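Local coordinates for protein HemO (Neisseria meningitidis, PDB 1J77) that binds heme and probably opens its porphyrin ring oxidatively, as heme oxygenases do, at residues 9-13 with 157-161; 15-19 with 173-178. Residue numbers count along the deposited sequence, not the author numbering.

Interaction 1 (9-13 with 157-161); sequences LTFAK and VEHLN
Residues 9-13 enter a helix and meet the flank of another, 157-161. L9 and T10 are non-helical, T10 being extended (phi/psi -141/158), and the helix starts at F11 and runs on past K13. Residues 157-161 are helical throughout, with N161 N bonded to V157 O at 3.1 Å. The backbones come closest at F11 and N161, whose CA atoms are 5.7 Å apart. T10 is the N-cap: with chi1 in the p well, its OG1 accepts from K13 N at 3.1 Å, closing the first turn, while a weak bond joins K13 N to T10 O, also at 3.1 Å.

Across the interface, the CA-CB bond of N161 points sideways, but with chi1 m the amide ends against the start of the other helix. The atom modelled as ND2 in N161 lies 3.0 Å from A12 N and 3.4 Å from F11 CB, so the amide lies beside the backbone of the opening turn. F11 adopts the t rotamer; its CD2 approaches L160 O at 3.6 Å, with that oxygen near the ring plane at the ring edge. A12, the residue after F11, sets its CB against V157 CG1 at 3.7 Å, an apolar contact one turn before N161 on the other helix. Altogether 230 Å² is buried.

Such a join of a capped helix start to a helix flank is packing within the all-helical heme oxygenase fold, with the side chain of A12 about 6 Å from the heme. Beyond the pair, L160 approaches Y112 of helix 104-119, and F11 continues onto L165 of the following loop and onto E170 and A173 of helix 167-192.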
loop_
_atom_site.group_PDB
_atom_site.type_symbol
_atom_site.label_atom_id
_atom_site.label_comp_id
_atom_site.label_asym_id
_atom_site.label_seq_id
_atom_site.Cartn_x
_atom_site.Cartn_y
_atom_site.Cartn_z
ATOM N N LEU A 9 -9.421 13.339 17.291
ATOM C CA LEU A 9 -8.432 14.029 18.114
ATOM C C LEU A 9 -6.936 13.845 17.820
ATOM O O LEU A 9 -6.116 14.472 18.502
ATOM C CB LEU A 9 -8.687 13.694 19.588
ATOM N N THR A 10 -6.561 13.055 16.811
ATOM C CA THR A 10 -5.139 12.869 16.477
ATOM C C THR A 10 -4.962 12.822 14.976
ATOM O O THR A 10 -5.903 12.509 14.258
ATOM C CB THR A 10 -4.591 11.566 17.073
ATOM O OG1 THR A 10 -4.813 10.462 16.177
ATOM C CG2 THR A 10 -5.375 11.162 18.328
ATOM N N PHE A 11 -3.749 13.120 14.512
ATOM C CA PHE A 11 -3.420 13.155 13.090
ATOM C C PHE A 11 -3.742 11.832 12.420
ATOM O O PHE A 11 -4.432 11.788 11.380
ATOM C CB PHE A 11 -1.923 13.475 12.943
ATOM C CG PHE A 11 -1.410 13.482 11.507
ATOM C CD1 PHE A 11 -2.140 14.053 10.472
ATOM C CD2 PHE A 11 -0.178 12.936 11.227
ATOM C CE1 PHE A 11 -1.629 14.070 9.169
ATOM C CE2 PHE A 11 0.336 12.939 9.936
ATOM C CZ PHE A 11 -0.378 13.522 8.908
ATOM N N ALA A 12 -3.258 10.755 13.005
ATOM C CA ALA A 12 -3.446 9.421 12.479
ATOM C C ALA A 12 -4.919 9.081 12.418
ATOM O O ALA A 12 -5.347 8.385 11.489
ATOM C CB ALA A 12 -2.665 8.402 13.343
ATOM N N LYS A 13 -5.719 9.597 13.352
ATOM C CA LYS A 13 -7.167 9.297 13.365
ATOM C C LYS A 13 -7.910 10.113 12.344
ATOM O O LYS A 13 -8.981 9.705 11.872
ATOM C CB LYS A 13 -7.768 9.573 14.762
ATOM C CG LYS A 13 -7.476 8.482 15.700
ATOM C CD LYS A 13 -7.928 8.767 17.125
ATOM C CE LYS A 13 -7.696 7.539 17.984
ATOM N NZ LYS A 13 -7.900 7.827 19.438
ATOM N N VAL A 157 2.442 4.639 14.165
ATOM C CA VAL A 157 1.454 5.635 14.475
ATOM C C VAL A 157 1.981 6.699 15.455
ATOM O O VAL A 157 1.676 7.874 15.319
ATOM C CB VAL A 157 0.145 5.001 14.996
ATOM C CG1 VAL A 157 -0.780 6.064 15.537
ATOM C CG2 VAL A 157 -0.564 4.302 13.834
ATOM N N GLU A 158 2.794 6.296 16.412
ATOM C CA GLU A 158 3.350 7.259 17.352
ATOM C C GLU A 158 4.218 8.270 16.620
ATOM O O GLU A 158 4.048 9.489 16.769
ATOM C CB GLU A 158 4.158 6.537 18.421
ATOM C CG GLU A 158 3.334 5.631 19.312
ATOM C CD GLU A 158 2.487 6.378 20.336
ATOM O OE1 GLU A 158 2.097 7.539 20.094
ATOM O OE2 GLU A 158 2.188 5.795 21.402
ATOM N N HIS A 159 5.122 7.750 15.791
ATOM C CA HIS A 159 6.041 8.589 15.022
ATOM C C HIS A 159 5.301 9.538 14.097
ATOM O O HIS A 159 5.701 10.692 13.932
ATOM C CB HIS A 159 7.017 7.727 14.221
ATOM C CG HIS A 159 7.990 6.953 15.059
ATOM N ND1 HIS A 159 8.223 5.607 14.869
ATOM C CD2 HIS A 159 8.801 7.333 16.075
ATOM C CE1 HIS A 159 9.130 5.191 15.732
ATOM N NE2 HIS A 159 9.489 6.215 16.487
ATOM N N LEU A 160 4.222 9.056 13.471
ATOM C CA LEU A 160 3.432 9.913 12.598
ATOM C C LEU A 160 2.837 11.101 13.363
ATOM O O LEU A 160 2.926 12.253 12.932
ATOM C CB LEU A 160 2.304 9.115 11.919
ATOM C CG LEU A 160 2.628 8.283 10.691
ATOM C CD1 LEU A 160 1.310 7.721 10.142
ATOM C CD2 LEU A 160 3.357 9.105 9.642
ATOM N N ASN A 161 2.208 10.815 14.498
ATOM C CA ASN A 161 1.620 11.850 15.324
ATOM C C ASN A 161 2.681 12.816 15.864
ATOM O O ASN A 161 2.462 14.033 15.934
ATOM C CB ASN A 161 0.884 11.178 16.477
ATOM C CG ASN A 161 -0.323 10.434 16.006
ATOM O OD1 ASN A 161 -0.650 9.357 16.513
ATOM N ND2 ASN A 161 -1.005 11.014 15.037
#

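Interaction 2 (15-19 with 173-178); sequences LKADT and AIQGAR. With HEM (protoporphyrin IX containing Fe), chain B.
Two helices that cross at a moderate angle can touch through residues one turn apart, as 15-19 and 173-178 illustrate. Both are helical, with their N-to-C directions 46° apart (signed crossing angle -46°) and axes approaching to 9.9 Å; CA pairs L15-I174 (5.7 Å) and T19-R178 (6.5 Å) set the register. The contact buries 311 Å².

A173 opens the second segment with its carbonyl, A173 O, 4.2 Å from L15 CD2. I174 (chi1 m, chi2 t) comes next, placing CG1 3.7 Å from L15 CD2 and CD1 3.5 Å from D18 OD2. One turn after A173, A177 CB meets both L15 CD2 and T19 CG2 at 4.0 Å. T19 (chi1 p) turns its OG1 back to L15 O at 2.8 Å, a hydrogen bond within its own helix. At the end, R178 extends (chi1 m, chi2 and chi3 t) so that NH2 gives a weak hydrogen bond to D18 O at 3.4 Å; D18 OD2 stays 4.4 Å from R178 NH2, a proximity of charges beyond salt-bridge range.

K16 takes no part in the helix contact; its CD comes within 3.6 Å of heme O2D. Y112 of helix 104-119, which hydrogen-bonds the heme through its OH, touches L15, T19 and A177. The crossing thus backs the proximal heme pocket of the heme oxygenase fold, one turn before H23, the axial iron ligand.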
loop_
_atom_site.group_PDB
_atom_site.type_symbol
_atom_site.label_atom_id
_atom_site.label_comp_id
_atom_site.label_asym_id
_atom_site.label_seq_id
_atom_site.Cartn_x
_atom_site.Cartn_y
_atom_site.Cartn_z
ATOM N N LEU A 15 -6.494 11.060 9.477
ATOM C CA LEU A 15 -6.114 10.406 8.226
ATOM C C LEU A 15 -7.085 9.262 7.974
ATOM O O LEU A 15 -7.656 9.151 6.865
ATOM C CB LEU A 15 -4.678 9.869 8.310
ATOM C CG LEU A 15 -3.595 10.884 7.941
ATOM C CD1 LEU A 15 -2.294 10.460 8.490
ATOM C CD2 LEU A 15 -3.515 11.021 6.454
ATOM N N LYS A 16 -7.239 8.384 8.966
ATOM C CA LYS A 16 -8.163 7.228 8.859
ATOM C C LYS A 16 -9.577 7.680 8.549
ATOM O O LYS A 16 -10.224 7.164 7.633
ATOM C CB LYS A 16 -8.200 6.426 10.171
ATOM C CG LYS A 16 -9.052 5.147 10.107
ATOM C CD LYS A 16 -8.942 4.363 11.404
ATOM C CE LYS A 16 -10.013 3.288 11.530
ATOM N NZ LYS A 16 -9.738 2.148 10.624
ATOM N N ALA A 17 -10.108 8.602 9.335
ATOM C CA ALA A 17 -11.478 9.117 9.126
ATOM C C ALA A 17 -11.735 9.624 7.722
ATOM O O ALA A 17 -12.751 9.248 7.096
ATOM C CB ALA A 17 -11.800 10.236 10.154
ATOM N N ASP A 18 -10.830 10.451 7.213
ATOM C CA ASP A 18 -10.981 11.126 5.949
ATOM C C ASP A 18 -10.744 10.170 4.763
ATOM O O ASP A 18 -11.051 10.549 3.653
ATOM C CB ASP A 18 -10.065 12.392 5.815
ATOM C CG ASP A 18 -10.436 13.515 6.762
ATOM O OD1 ASP A 18 -11.505 13.436 7.391
ATOM O OD2 ASP A 18 -9.716 14.535 6.886
ATOM N N THR A 19 -10.168 8.993 5.006
ATOM C CA THR A 19 -9.841 8.041 3.903
ATOM C C THR A 19 -10.465 6.658 3.992
ATOM O O THR A 19 -10.175 5.784 3.151
ATOM C CB THR A 19 -8.302 7.855 3.669
ATOM O OG1 THR A 19 -7.660 7.262 4.806
ATOM C CG2 THR A 19 -7.597 9.174 3.459
ATOM N N ALA A 173 -1.149 16.448 3.813
ATOM C CA ALA A 173 -0.865 15.011 3.997
ATOM C C ALA A 173 -2.103 14.151 3.720
ATOM O O ALA A 173 -2.006 13.106 3.082
ATOM C CB ALA A 173 -0.356 14.733 5.367
ATOM N N ILE A 174 -3.254 14.556 4.251
ATOM C CA ILE A 174 -4.483 13.810 3.974
ATOM C C ILE A 174 -4.807 13.818 2.478
ATOM O O ILE A 174 -5.204 12.781 1.894
ATOM C CB ILE A 174 -5.654 14.421 4.780
ATOM C CG1 ILE A 174 -5.439 14.132 6.231
ATOM C CG2 ILE A 174 -6.959 13.822 4.342
ATOM C CD1 ILE A 174 -6.232 15.088 7.083
ATOM N N GLN A 175 -4.663 14.948 1.819
ATOM C CA GLN A 175 -4.816 14.977 0.373
ATOM C C GLN A 175 -3.834 14.007 -0.312
ATOM O O GLN A 175 -4.236 13.351 -1.255
ATOM C CB GLN A 175 -4.680 16.383 -0.200
ATOM C CG GLN A 175 -4.869 16.471 -1.692
ATOM C CD GLN A 175 -6.266 16.048 -2.149
ATOM O OE1 GLN A 175 -7.259 16.140 -1.382
ATOM N NE2 GLN A 175 -6.355 15.626 -3.401
ATOM N N GLY A 176 -2.581 13.954 0.144
ATOM C CA GLY A 176 -1.601 12.987 -0.331
ATOM C C GLY A 176 -2.145 11.558 -0.222
ATOM O O GLY A 176 -2.018 10.799 -1.169
ATOM N N ALA A 177 -2.663 11.182 0.933
ATOM C CA ALA A 177 -3.243 9.854 1.161
ATOM C C ALA A 177 -4.423 9.586 0.202
ATOM O O ALA A 177 -4.480 8.524 -0.425
ATOM C CB ALA A 177 -3.678 9.692 2.643
ATOM N N ARG A 178 -5.268 10.580 -0.025
ATOM C CA ARG A 178 -6.367 10.419 -0.995
ATOM C C ARG A 178 -5.772 10.095 -2.396
ATOM O O ARG A 178 -6.249 9.211 -3.115
ATOM C CB ARG A 178 -7.267 11.688 -1.062
ATOM C CG ARG A 178 -8.115 11.925 0.184
ATOM C CD ARG A 178 -9.012 13.132 0.141
ATOM N NE ARG A 178 -9.883 13.062 1.301
ATOM C CZ ARG A 178 -10.578 14.070 1.790
ATOM N NH1 ARG A 178 -10.514 15.264 1.221
ATOM N NH2 ARG A 178 -11.342 13.866 2.861
HETATM C CHA HEM B . -6.195 -0.972 7.234
HETATM C CHB HEM B . -8.278 -4.614 4.816
HETATM C CHC HEM B . -6.013 -3.180 0.739
HETATM C CHD HEM B . -4.323 0.749 3.081
HETATM C C1A HEM B . -6.873 -2.133 6.951
HETATM C C2A HEM B . -7.512 -3.033 7.938
HETATM C C3A HEM B . -8.073 -4.019 7.242
HETATM C C4A HEM B . -7.843 -3.801 5.821
HETATM C CMA HEM B . -8.863 -5.209 7.843
HETATM C CAA HEM B . -7.508 -2.948 9.492
HETATM C CBA HEM B . -6.370 -3.820 10.023
HETATM C CGA HEM B . -6.198 -3.679 11.524
HETATM O O1A HEM B . -6.689 -2.659 12.090
HETATM O O2A HEM B . -5.587 -4.607 12.136
HETATM C C1B HEM B . -7.849 -4.561 3.497
HETATM C C2B HEM B . -8.191 -5.514 2.479
HETATM C C3B HEM B . -7.592 -5.107 1.323
HETATM C C4B HEM B . -6.801 -3.918 1.636
HETATM C CMB HEM B . -9.095 -6.737 2.774
HETATM C CAB HEM B . -7.597 -5.802 -0.040
HETATM C CBB HEM B . -8.665 -6.460 -0.480
HETATM C C1C HEM B . -5.323 -2.036 1.043
HETATM C C2C HEM B . -4.426 -1.314 0.143
HETATM C C3C HEM B . -4.018 -0.204 0.778
HETATM C C4C HEM B . -4.523 -0.215 2.123
HETATM C CMC HEM B . -4.169 -1.729 -1.313
HETATM C CAC HEM B . -3.099 0.898 0.268
HETATM C CBC HEM B . -2.920 1.054 -1.041
HETATM C C1D HEM B . -4.696 0.614 4.381
HETATM C C2D HEM B . -4.376 1.603 5.378
HETATM C C3D HEM B . -4.964 1.101 6.658
HETATM C C4D HEM B . -5.570 -0.161 6.308
HETATM C CMD HEM B . -3.604 2.902 5.134
HETATM C CAD HEM B . -4.877 1.713 8.057
HETATM C CBD HEM B . -6.184 2.276 8.530
HETATM C CGD HEM B . -5.862 2.927 9.856
HETATM O O1D HEM B . -5.461 4.115 9.839
HETATM O O2D HEM B . -6.070 2.275 10.927
HETATM N NA HEM B . -7.090 -2.647 5.694
HETATM N NB HEM B . -7.038 -3.583 2.941
HETATM N NC HEM B . -5.328 -1.341 2.217
HETATM N ND HEM B . -5.422 -0.446 4.943
HETATM FE FE HEM B . -6.310 -1.940 3.944
HETATM O O HOH W 1 -4.670 -2.930 4.320
#

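From the N terminus, helix 11-32 enters both contacts in succession: its first turn belongs to interaction 1, and the turn that follows to interaction 2. The chain then runs through the intervening helices before 157-161 closes a 144-residue separation with 9-13; helix 167-192 comes next, and 173-178 closes the second, of 154 residues. Since the segments come in the order 9-13, 15-19, 157-161, 173-178, the two closures cross rather than nest. Their centres are 12 Å apart and they touch directly where F11 CZ meets A173 CB at 3.7 Å. Together they tie helix 11-32 to the consecutive helices 149-162 and 167-192.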